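Local coordinates for actin-binding protein, cofilin/tropomyosin family protein, putative (Entamoeba histolytica, PDB 4LIZ) that binds and stabilises actin filaments as a coactosin of the ADF family, and may contribute to phagocytosis and pseudopod formation, at residues G30-T33 and L38-D41; A53-K56 and L60-A63; F62-T67 and I109-I114; F81-G86 and I100-V105. All coordinates share one frame; numbering follows the deposited sequence.

Contact 1 (G30-T33 and L38-D41). With EPE (4-(2-hydroxyethyl)-1-piperazine ethanesulfonic acid), chain B.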
loop_
_atom_site.group_PDB
_atom_site.type_symbol
_atom_site.label_atom_id
_atom_site.label_comp_id
_atom_site.label_asym_id
_atom_site.label_seq_id
_atom_site.Cartn_x
_atom_site.Cartn_y
_atom_site.Cartn_z
ATOM N N GLY A 30 -8.043 -5.269 -0.130
ATOM C CA GLY A 30 -8.257 -6.458 0.662
ATOM C C GLY A 30 -8.174 -7.708 -0.150
ATOM O O GLY A 30 -8.028 -7.734 -1.379
ATOM N N VAL A 31 -8.144 -8.823 0.556
ATOM C CA VAL A 31 -7.870 -10.114 -0.033
ATOM C C VAL A 31 -9.041 -11.036 0.201
ATOM O O VAL A 31 -9.377 -11.299 1.376
ATOM C CB VAL A 31 -6.499 -10.657 0.561
ATOM C CG1 VAL A 31 -6.159 -12.016 -0.039
ATOM C CG2 VAL A 31 -5.346 -9.785 0.267
ATOM N N GLN A 32 -9.638 -11.534 -0.871
ATOM C CA GLN A 32 -10.678 -12.571 -0.819
ATOM C C GLN A 32 -10.072 -13.892 -1.286
ATOM O O GLN A 32 -9.102 -13.960 -2.009
ATOM C CB GLN A 32 -11.855 -12.227 -1.700
ATOM C CG GLN A 32 -12.568 -10.972 -1.261
ATOM C CD GLN A 32 -13.712 -10.571 -2.178
ATOM O OE1 GLN A 32 -13.949 -11.196 -3.247
ATOM N NE2 GLN A 32 -14.407 -9.525 -1.800
ATOM N N THR A 33 -10.660 -14.998 -0.761
ATOM C CA THR A 33 -10.275 -16.347 -1.170
ATOM C C THR A 33 -11.499 -17.083 -1.748
ATOM O O THR A 33 -12.653 -16.617 -1.607
ATOM C CB THR A 33 -9.666 -17.109 0.002
ATOM O OG1 THR A 33 -10.630 -17.168 1.058
ATOM C CG2 THR A 33 -8.384 -16.394 0.510
ATOM N N LEU A 38 -7.764 -9.923 -5.168
ATOM C CA LEU A 38 -7.726 -8.677 -4.459
ATOM C C LEU A 38 -8.942 -7.796 -4.837
ATOM O O LEU A 38 -9.413 -7.842 -5.992
ATOM C CB LEU A 38 -6.440 -7.916 -4.821
ATOM C CG LEU A 38 -5.275 -8.141 -3.829
ATOM C CD1 LEU A 38 -4.941 -9.577 -3.788
ATOM C CD2 LEU A 38 -4.127 -7.297 -4.144
ATOM N N VAL A 39 -9.408 -7.067 -3.889
ATOM C CA VAL A 39 -10.529 -6.128 -4.085
ATOM C C VAL A 39 -10.152 -4.800 -3.507
ATOM O O VAL A 39 -9.283 -4.688 -2.602
ATOM C CB VAL A 39 -11.833 -6.664 -3.451
ATOM C CG1 VAL A 39 -12.191 -8.001 -4.182
ATOM C CG2 VAL A 39 -11.770 -6.794 -1.939
ATOM N N VAL A 40 -10.840 -3.741 -3.893
ATOM C CA VAL A 40 -10.647 -2.453 -3.250
ATOM C C VAL A 40 -11.426 -2.357 -1.938
ATOM O O VAL A 40 -12.621 -2.477 -1.935
ATOM C CB VAL A 40 -11.113 -1.305 -4.160
ATOM C CG1 VAL A 40 -11.111 0.005 -3.419
ATOM C CG2 VAL A 40 -10.211 -1.229 -5.348
ATOM N N ASP A 41 -10.704 -2.166 -0.845
ATOM C CA ASP A 41 -11.310 -1.854 0.440
ATOM C C ASP A 41 -11.616 -0.379 0.646
ATOM O O ASP A 41 -12.590 -0.039 1.197
ATOM C CB ASP A 41 -10.416 -2.343 1.597
ATOM C CG ASP A 41 -10.427 -3.850 1.781
ATOM O OD1 ASP A 41 -11.224 -4.535 1.189
ATOM O OD2 ASP A 41 -9.581 -4.298 2.540
HETATM N N1 EPE B . -12.802 -10.634 3.713
HETATM C C2 EPE B . -11.842 -10.423 4.792
HETATM C C3 EPE B . -11.246 -9.014 4.836
HETATM N N4 EPE B . -12.209 -7.935 4.508
HETATM C C5 EPE B . -13.590 -8.256 4.109
HETATM C C6 EPE B . -13.660 -9.530 3.263
HETATM C C7 EPE B . -12.006 -6.519 4.815
HETATM C C8 EPE B . -10.552 -6.173 5.147
HETATM O O8 EPE B . -9.760 -6.458 3.987
HETATM C C9 EPE B . -12.954 -11.859 2.886
HETATM C C10 EPE B . -12.160 -13.092 3.375
HETATM S S EPE B . -12.566 -14.496 2.492
HETATM O O1S EPE B . -11.409 -15.470 2.622
HETATM O O2S EPE B . -13.779 -15.133 3.138
HETATM O O3S EPE B . -12.803 -14.214 1.014
#
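The side-chain amide of Gln32 turns one face to the methyls of Val39, with CG1 almost equally far from CD and NE2 of Gln32 (3.6 Å each) and CG2 near the NE2 end. The carboxylate of Asp41 has the backbone N of Gly30 over one face, 3.2 Å from OD2 but too poorly directed to bond. Slightly to the other side of its plane, the hydroxyl O8 of a HEPES molecule, probably from the crystallisation liquor, gives OD2 a hydrogen bond of 2.6 Å. This is an antiparallel beta hairpin at the edge of the sheet. Gly30 and Val39 form a hydrogen-bonded pair (Gly30 N to Val39 O, 2.8 Å; Val39 N to Gly30 O, 2.9 Å), while Val31 and Leu38, a non-hydrogen-bonded pair, lie side by side on the face covered by helix 92-108. On the HEPES side Thr33 N donates to the sulfonate O3S (2.9 Å, 165°); the Thr33 OG1 approach to O1S is too short to trust. With Gln61 NE2 as a second donor to OD2, the carboxylate of Asp41 probably stays ionised, and the hairpin offers a donor to the sulfonate at one end and a carboxylate oxygen to the hydroxyl at the other.

Contact 2 (A53-K56 and L60-A63); sequences AALK and LQFA
Gln61 reaches from strand 60-69 to the backbone at the C-terminal end of helix 48-54 and bridges it with both ends of its amide, the two residues it bonds flanking Leu55. In this part of the ADF-homology fold the helix lies against the sheet, and the amide copies the bonding of a parallel beta bridge: it gives to the carbonyl of one residue and takes from the N-H two positions on. NE2 of Gln61 donates to Ala54 O at 3.0 Å, nearly straight (171°) and close to the plane of its own amide. Lys56 N donates to Gln61 OE1 at 2.8 Å, arriving in the carbonyl plane on a lone pair. The glutamine chain runs extended beyond CG, which carries the amide across the gap, and the twist at its end (chi3 -70°) turns oxygen and nitrogen to their separate partners. NE2 gives its other hydrogen to Asp41 OD2, and with a donor at OE1 and two acceptors at NE2 the flip of the amide is settled. Leu55 brings CD2 to 4.1 Å from Gln61 CB and packs on Trp84. Lys56 instead folds back at chi2 (-52°), along its own segment rather than toward the strand; there its NZ makes a weak hydrogen bond with Ala53 O at 3.2 Å.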
loop_
_atom_site.group_PDB
_atom_site.type_symbol
_atom_site.label_atom_id
_atom_site.label_comp_id
_atom_site.label_asym_id
_atom_site.label_seq_id
_atom_site.Cartn_x
_atom_site.Cartn_y
_atom_site.Cartn_z
ATOM N N ALA A 53 -6.725 4.076 8.768
ATOM C CA ALA A 53 -8.082 3.838 9.141
ATOM C C ALA A 53 -8.784 2.675 8.544
ATOM O O ALA A 53 -9.729 2.097 9.068
ATOM C CB ALA A 53 -8.897 5.112 8.860
ATOM N N ALA A 54 -8.313 2.287 7.348
ATOM C CA ALA A 54 -8.811 1.165 6.615
ATOM C C ALA A 54 -8.156 -0.200 6.888
ATOM O O ALA A 54 -8.710 -1.214 6.453
ATOM C CB ALA A 54 -8.763 1.444 5.081
ATOM N N LEU A 55 -7.038 -0.164 7.613
ATOM C CA LEU A 55 -6.315 -1.408 7.896
ATOM C C LEU A 55 -6.959 -2.173 9.064
ATOM O O LEU A 55 -7.099 -1.519 10.105
ATOM C CB LEU A 55 -4.873 -1.121 8.137
ATOM C CG LEU A 55 -4.101 -0.578 6.943
ATOM C CD1 LEU A 55 -2.651 -0.187 7.292
ATOM C CD2 LEU A 55 -4.085 -1.532 5.799
ATOM N N LYS A 56 -7.240 -3.417 8.926
ATOM C CA LYS A 56 -8.041 -4.198 9.906
ATOM C C LYS A 56 -7.133 -5.234 10.580
ATOM O O LYS A 56 -6.299 -5.891 9.964
ATOM C CB LYS A 56 -9.192 -4.842 9.216
ATOM C CG LYS A 56 -10.181 -3.924 8.508
ATOM C CD LYS A 56 -10.664 -2.818 9.468
ATOM C CE LYS A 56 -11.620 -1.852 8.756
ATOM N NZ LYS A 56 -11.461 -0.533 9.410
ATOM N N LEU A 60 -5.321 -9.465 5.962
ATOM C CA LEU A 60 -4.139 -9.296 5.062
ATOM C C LEU A 60 -4.549 -8.226 4.015
ATOM O O LEU A 60 -5.528 -8.434 3.304
ATOM C CB LEU A 60 -3.848 -10.651 4.380
ATOM C CG LEU A 60 -2.454 -10.711 3.789
ATOM C CD1 LEU A 60 -2.137 -12.060 3.071
ATOM C CD2 LEU A 60 -2.308 -9.783 2.686
ATOM N N GLN A 61 -3.805 -7.156 3.935
ATOM C CA GLN A 61 -4.149 -6.031 3.034
ATOM C C GLN A 61 -2.917 -5.454 2.387
ATOM O O GLN A 61 -1.774 -5.754 2.821
ATOM C CB GLN A 61 -4.946 -4.975 3.784
ATOM C CG GLN A 61 -6.335 -5.395 4.274
ATOM C CD GLN A 61 -6.884 -4.478 5.306
ATOM O OE1 GLN A 61 -6.432 -4.418 6.420
ATOM N NE2 GLN A 61 -7.796 -3.613 4.861
ATOM N N PHE A 62 -3.063 -4.628 1.360
ATOM C CA PHE A 62 -2.033 -3.852 0.775
ATOM C C PHE A 62 -2.431 -2.419 0.640
ATOM O O PHE A 62 -3.654 -2.203 0.513
ATOM C CB PHE A 62 -1.619 -4.380 -0.610
ATOM C CG PHE A 62 -1.128 -5.829 -0.587
ATOM C CD1 PHE A 62 -1.972 -6.878 -0.822
ATOM C CD2 PHE A 62 0.211 -6.046 -0.379
ATOM C CE1 PHE A 62 -1.526 -8.233 -0.720
ATOM C CE2 PHE A 62 0.657 -7.351 -0.380
ATOM C CZ PHE A 62 -0.176 -8.374 -0.543
ATOM N N ALA A 63 -1.586 -1.479 0.631
ATOM C CA ALA A 63 -1.937 -0.122 0.452
ATOM C C ALA A 63 -0.937 0.571 -0.381
ATOM O O ALA A 63 0.279 0.262 -0.439
ATOM C CB ALA A 63 -2.178 0.616 1.784
#

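Contact 3 (F62-T67 and I109-I114)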
loop_
_atom_site.group_PDB
_atom_site.type_symbol
_atom_site.label_atom_id
_atom_site.label_comp_id
_atom_site.label_asym_id
_atom_site.label_seq_id
_atom_site.Cartn_x
_atom_site.Cartn_y
_atom_site.Cartn_z
ATOM N N PHE A 62 -3.063 -4.628 1.360
ATOM C CA PHE A 62 -2.033 -3.852 0.775
ATOM C C PHE A 62 -2.431 -2.419 0.640
ATOM O O PHE A 62 -3.654 -2.203 0.513
ATOM C CB PHE A 62 -1.619 -4.380 -0.610
ATOM C CG PHE A 62 -1.128 -5.829 -0.587
ATOM C CD1 PHE A 62 -1.972 -6.878 -0.822
ATOM C CD2 PHE A 62 0.211 -6.046 -0.379
ATOM C CE1 PHE A 62 -1.526 -8.233 -0.720
ATOM C CE2 PHE A 62 0.657 -7.351 -0.380
ATOM C CZ PHE A 62 -0.176 -8.374 -0.543
ATOM N N ALA A 63 -1.586 -1.479 0.631
ATOM C CA ALA A 63 -1.937 -0.122 0.452
ATOM C C ALA A 63 -0.937 0.571 -0.381
ATOM O O ALA A 63 0.279 0.262 -0.439
ATOM C CB ALA A 63 -2.178 0.616 1.784
ATOM N N TYR A 64 -1.341 1.649 -1.058
ATOM C CA TYR A 64 -0.535 2.434 -1.919
ATOM C C TYR A 64 -0.999 3.881 -1.919
ATOM O O TYR A 64 -2.188 4.097 -2.129
ATOM C CB TYR A 64 -0.601 1.838 -3.360
ATOM C CG TYR A 64 0.292 2.521 -4.364
ATOM C CD1 TYR A 64 1.657 2.469 -4.300
ATOM C CD2 TYR A 64 -0.291 3.159 -5.457
ATOM C CE1 TYR A 64 2.469 3.024 -5.276
ATOM C CE2 TYR A 64 0.513 3.725 -6.480
ATOM C CZ TYR A 64 1.881 3.649 -6.363
ATOM O OH TYR A 64 2.745 4.116 -7.402
ATOM N N TYR A 65 -0.139 4.834 -1.632
ATOM C CA TYR A 65 -0.528 6.230 -1.593
ATOM C C TYR A 65 0.588 7.171 -2.052
ATOM O O TYR A 65 1.720 6.829 -2.056
ATOM C CB TYR A 65 -1.057 6.647 -0.196
ATOM C CG TYR A 65 -0.052 6.721 0.929
ATOM C CD1 TYR A 65 0.558 7.888 1.257
ATOM C CD2 TYR A 65 0.261 5.603 1.649
ATOM C CE1 TYR A 65 1.469 7.946 2.278
ATOM C CE2 TYR A 65 1.154 5.656 2.689
ATOM C CZ TYR A 65 1.755 6.833 2.981
ATOM O OH TYR A 65 2.665 6.932 3.973
ATOM N N ARG A 66 0.163 8.372 -2.410
ATOM C CA ARG A 66 1.058 9.414 -2.835
ATOM C C ARG A 66 1.230 10.417 -1.725
ATOM O O ARG A 66 0.357 10.638 -0.950
ATOM C CB ARG A 66 0.602 10.126 -4.103
ATOM C CG ARG A 66 -0.660 10.906 -3.968
ATOM C CD ARG A 66 -1.110 11.407 -5.320
ATOM N NE ARG A 66 -0.327 12.503 -5.829
ATOM C CZ ARG A 66 0.061 12.651 -7.089
ATOM N NH1 ARG A 66 -0.201 11.744 -7.996
ATOM N NH2 ARG A 66 0.720 13.736 -7.414
ATOM N N THR A 67 2.429 10.968 -1.671
ATOM C CA THR A 67 2.809 11.957 -0.695
ATOM C C THR A 67 3.837 12.923 -1.313
ATOM O O THR A 67 4.209 12.755 -2.375
ATOM C CB THR A 67 3.274 11.313 0.634
ATOM O OG1 THR A 67 3.371 12.300 1.651
ATOM C CG2 THR A 67 4.568 10.663 0.486
ATOM N N ILE A 109 2.299 -2.847 -9.062
ATOM C CA ILE A 109 2.651 -1.619 -8.219
ATOM C C ILE A 109 4.177 -1.575 -8.213
ATOM O O ILE A 109 4.892 -1.932 -7.241
ATOM C CB ILE A 109 2.163 -1.642 -6.771
ATOM C CG1 ILE A 109 0.763 -2.055 -6.730
ATOM C CG2 ILE A 109 2.463 -0.280 -6.061
ATOM C CD1 ILE A 109 0.154 -1.901 -5.346
ATOM N N ASN A 110 4.695 -1.206 -9.373
ATOM C CA ASN A 110 6.124 -1.080 -9.600
ATOM C C ASN A 110 6.737 0.265 -9.415
ATOM O O ASN A 110 7.906 0.375 -9.566
ATOM C CB ASN A 110 6.457 -1.665 -10.972
ATOM C CG ASN A 110 5.617 -1.066 -12.038
ATOM O OD1 ASN A 110 5.411 0.102 -12.004
ATOM N ND2 ASN A 110 4.984 -1.903 -12.904
ATOM N N ASN A 111 5.965 1.303 -9.126
ATOM C CA ASN A 111 6.487 2.654 -8.970
ATOM C C ASN A 111 6.304 3.045 -7.487
ATOM O O ASN A 111 5.252 3.568 -7.075
ATOM C CB ASN A 111 5.680 3.642 -9.809
ATOM C CG ASN A 111 6.258 5.028 -9.815
ATOM O OD1 ASN A 111 7.160 5.396 -9.055
ATOM N ND2 ASN A 111 5.742 5.822 -10.723
ATOM N N PHE A 112 7.265 2.784 -6.661
ATOM C CA PHE A 112 7.221 3.216 -5.265
ATOM C C PHE A 112 8.588 3.610 -4.736
ATOM O O PHE A 112 9.633 3.012 -5.175
ATOM C CB PHE A 112 6.563 2.173 -4.333
ATOM C CG PHE A 112 7.222 0.842 -4.365
ATOM C CD1 PHE A 112 6.792 -0.107 -5.204
ATOM C CD2 PHE A 112 8.362 0.613 -3.582
ATOM C CE1 PHE A 112 7.456 -1.372 -5.301
ATOM C CE2 PHE A 112 9.048 -0.601 -3.675
ATOM C CZ PHE A 112 8.562 -1.583 -4.495
ATOM N N HIS A 113 8.651 4.574 -3.899
ATOM C CA HIS A 113 9.850 5.050 -3.291
ATOM C C HIS A 113 10.219 4.404 -2.031
ATOM O O HIS A 113 11.412 4.345 -1.698
ATOM C CB HIS A 113 9.725 6.547 -3.088
ATOM C CG HIS A 113 9.606 7.267 -4.370
ATOM N ND1 HIS A 113 8.395 7.521 -4.964
ATOM C CD2 HIS A 113 10.559 7.712 -5.237
ATOM C CE1 HIS A 113 8.593 8.070 -6.143
ATOM N NE2 HIS A 113 9.909 8.238 -6.308
ATOM N N ILE A 114 9.259 3.831 -1.281
ATOM C CA ILE A 114 9.491 3.106 -0.110
ATOM C C ILE A 114 8.505 1.976 -0.037
ATOM O O ILE A 114 7.339 2.055 -0.513
ATOM C CB ILE A 114 9.488 3.857 1.152
ATOM C CG1 ILE A 114 8.198 4.539 1.382
ATOM C CG2 ILE A 114 10.629 4.922 1.241
ATOM C CD1 ILE A 114 8.048 4.984 2.825
HETATM O O HOH W 1 3.133 1.653 -9.044
#
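Tyr64 OH is gripped twice. It donates to Asn111 O at 2.6 Å, in the carbonyl plane of that acceptor, and receives a hydrogen bond of 3.0 Å from water 1. The same water accepts from Asn111 N at 2.9 Å, so both backbone polar groups of Asn111 are tied to one phenol, one directly and the other through the water. The donated proton and the accepted one use the hydroxyl in both roles, which should restrict its rotation about CZ-OH. CG of Tyr64 stands opposite the backbone N across the CA-CB bond (chi1 -176°), sending the ring out from the sheet to the loop. Strand 60-69 is the central strand of the five-stranded mixed sheet of the ADF-homology fold, and residues 109-113 link helix 92-108 to strand 114-118; the tyrosine thus spans from the middle of the sheet to this connection. Ile109 CG2 lies over one face of the Tyr64 ring in a CH-pi contact, 3.7 Å from the centroid and displaced toward the CD1-CE1 side. Asn111 O sits at the ring edge, in plane, and Phe112 CB comes near that plane too, at 4.3 Å from Tyr64 CE1. Val13, Val16 and Ile17 of helix 10-17 also pack on Tyr64, and Val13 touches Ile109 as well.

Contact 4 (F81-G86 and I100-V105)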
loop_
_atom_site.group_PDB
_atom_site.type_symbol
_atom_site.label_atom_id
_atom_site.label_comp_id
_atom_site.label_asym_id
_atom_site.label_seq_id
_atom_site.Cartn_x
_atom_site.Cartn_y
_atom_site.Cartn_z
ATOM N N PHE A 81 4.328 2.121 -0.716
ATOM C CA PHE A 81 3.741 0.805 -0.803
ATOM C C PHE A 81 3.785 0.154 0.539
ATOM O O PHE A 81 4.860 0.022 1.124
ATOM C CB PHE A 81 4.365 -0.072 -1.892
ATOM C CG PHE A 81 3.932 -1.480 -1.856
ATOM C CD1 PHE A 81 2.626 -1.882 -2.090
ATOM C CD2 PHE A 81 4.844 -2.515 -1.598
ATOM C CE1 PHE A 81 2.197 -3.213 -2.086
ATOM C CE2 PHE A 81 4.446 -3.809 -1.560
ATOM C CZ PHE A 81 3.137 -4.187 -1.826
ATOM N N ILE A 82 2.681 -0.310 1.077
ATOM C CA ILE A 82 2.604 -0.999 2.360
ATOM C C ILE A 82 1.993 -2.332 2.148
ATOM O O ILE A 82 0.918 -2.543 1.517
ATOM C CB ILE A 82 1.699 -0.230 3.347
ATOM C CG1 ILE A 82 2.380 1.079 3.696
ATOM C CG2 ILE A 82 1.335 -1.083 4.523
ATOM C CD1 ILE A 82 1.453 2.130 4.272
ATOM N N SER A 83 2.591 -3.416 2.704
ATOM C CA SER A 83 1.961 -4.701 2.960
ATOM C C SER A 83 1.543 -4.809 4.430
ATOM O O SER A 83 2.289 -4.355 5.292
ATOM C CB SER A 83 2.842 -5.874 2.481
ATOM O OG SER A 83 4.037 -5.897 3.224
ATOM N N TRP A 84 0.383 -5.369 4.699
ATOM C CA TRP A 84 -0.174 -5.387 6.019
ATOM C C TRP A 84 -0.646 -6.786 6.312
ATOM O O TRP A 84 -1.475 -7.394 5.614
ATOM C CB TRP A 84 -1.421 -4.445 6.115
ATOM C CG TRP A 84 -2.288 -4.607 7.341
ATOM C CD1 TRP A 84 -3.360 -5.321 7.435
ATOM C CD2 TRP A 84 -2.039 -3.986 8.606
ATOM N NE1 TRP A 84 -3.930 -5.194 8.699
ATOM C CE2 TRP A 84 -3.116 -4.348 9.428
ATOM C CE3 TRP A 84 -1.076 -3.116 9.096
ATOM C CZ2 TRP A 84 -3.176 -3.873 10.765
ATOM C CZ3 TRP A 84 -1.131 -2.640 10.413
ATOM C CH2 TRP A 84 -2.199 -3.043 11.220
ATOM N N ALA A 85 -0.217 -7.368 7.486
ATOM C CA ALA A 85 -0.644 -8.634 7.997
ATOM C C ALA A 85 -1.007 -8.412 9.440
ATOM O O ALA A 85 -0.125 -8.385 10.306
ATOM C CB ALA A 85 0.486 -9.710 7.919
ATOM N N GLY A 86 -2.288 -8.213 9.705
ATOM C CA GLY A 86 -2.765 -7.885 11.041
ATOM C C GLY A 86 -2.463 -9.035 12.026
ATOM O O GLY A 86 -2.487 -10.209 11.600
ATOM N N ILE A 100 4.612 -14.366 -1.502
ATOM C CA ILE A 100 4.432 -14.707 -2.932
ATOM C C ILE A 100 3.335 -13.724 -3.506
ATOM O O ILE A 100 3.516 -13.207 -4.628
ATOM C CB ILE A 100 4.122 -16.166 -3.183
ATOM C CG1 ILE A 100 4.300 -16.509 -4.619
ATOM C CG2 ILE A 100 2.856 -16.625 -2.602
ATOM C CD1 ILE A 100 4.304 -17.971 -4.910
ATOM N N LEU A 101 2.302 -13.441 -2.708
ATOM C CA LEU A 101 1.226 -12.535 -3.210
ATOM C C LEU A 101 1.845 -11.157 -3.343
ATOM O O LEU A 101 1.594 -10.429 -4.331
ATOM C CB LEU A 101 0.134 -12.559 -2.269
ATOM C CG LEU A 101 -1.058 -11.589 -2.562
ATOM C CD1 LEU A 101 -1.559 -11.769 -3.968
ATOM C CD2 LEU A 101 -2.137 -11.845 -1.550
ATOM N N LYS A 102 2.578 -10.661 -2.370
ATOM C CA LYS A 102 3.259 -9.362 -2.374
ATOM C C LYS A 102 4.117 -9.199 -3.630
ATOM O O LYS A 102 4.143 -8.140 -4.235
ATOM C CB LYS A 102 4.108 -9.240 -1.098
ATOM C CG LYS A 102 4.829 -7.969 -0.960
ATOM C CD LYS A 102 5.979 -8.120 0.160
ATOM C CE LYS A 102 5.460 -8.508 1.483
ATOM N NZ LYS A 102 6.528 -8.491 2.511
ATOM N N GLY A 103 4.854 -10.252 -4.015
ATOM C CA GLY A 103 5.686 -10.178 -5.176
ATOM C C GLY A 103 4.841 -9.923 -6.414
ATOM O O GLY A 103 5.245 -9.115 -7.293
ATOM N N ASP A 104 3.736 -10.621 -6.543
ATOM C CA ASP A 104 2.812 -10.451 -7.706
ATOM C C ASP A 104 2.277 -9.007 -7.646
ATOM O O ASP A 104 2.187 -8.323 -8.711
ATOM C CB ASP A 104 1.734 -11.408 -7.658
ATOM C CG ASP A 104 2.126 -12.841 -8.074
ATOM O OD1 ASP A 104 3.261 -13.056 -8.514
ATOM O OD2 ASP A 104 1.209 -13.631 -8.004
ATOM N N VAL A 105 1.867 -8.512 -6.492
ATOM C CA VAL A 105 1.317 -7.181 -6.377
ATOM C C VAL A 105 2.343 -6.139 -6.769
ATOM O O VAL A 105 2.043 -5.181 -7.486
ATOM C CB VAL A 105 0.790 -6.928 -4.965
ATOM C CG1 VAL A 105 0.479 -5.421 -4.707
ATOM C CG2 VAL A 105 -0.395 -7.797 -4.652
HETATM O O HOH W 2 6.774 -5.669 2.475
#
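Lys102, Phe81 and Ser83 account for most of the surface hidden where helix 92-108 packs over strand 76-85. The lysine chain leaves the helix almost fully extended through chi2 and bends at chi3 (-59°), a turn that lays its end beside the serine: CE is 3.4 Å from Ser83 OG. The ammonium makes no direct bond to that oxygen, since Lys102 NZ and Ser83 OG are 3.7 Å apart. Water 2 bridges them instead, accepting from Lys102 NZ at 2.8 Å and lying 2.8 Å from Ser83 OG. The serine hydroxyl also has a partner in His117 ND1, on the adjacent strand 114-118, so a polar chain runs from helix through water and strand to the next strand. Phe81 fills the other end of the contact. A trans chi1 (171°) swings its ring off the strand toward the helix, where Lys102 CG approaches the ring edge at 4.2 Å from CE2. One turn later on the same side of the helix, Val105 CG1 meets Phe81 CE1 at 3.8 Å, and the two side chains cross at a slant. The short strand and helix segments run nearly antiparallel (157°), their axes 10.4 Å apart. This is the first half of a beta-alpha-beta crossover: strand 76-85 leads into helix 92-108, which returns over the sheet to strand 114-118, parallel to the first and bonded to it through Phe81 and Ser83. Across the other edge of strand 76-85 lies strand 60-69, whose Phe62 packs on both Phe81 and Leu101.

Strand 60-69 ties the set together: contacts 2 and 3 share Phe62 and Ala63, and Ala63 N bonds Ile82 O of contact 4 at 2.9 Å. Contact 4 is nested in the chain between the two segments of contact 3, their centres about 11 Å apart. Contacts 1 and 2, with centres about 10 Å apart, meet on the HEPES side through Asp41 OD2 and Gln61 NE2 (3.0 Å). On the opposite sheet face Leu38 CD2 reaches Val105 CG2 at 3.8 Å, joining contacts 1 and 4 in the core under helix 92-108. The sodium ion lies about 9 Å from the Tyr64 side chain of contact 3. The F-loop, Asp71 to Arg76, probably important for stable binding to G- and F-actin, lies between strands 60-69 and 76-85 and runs into the latter.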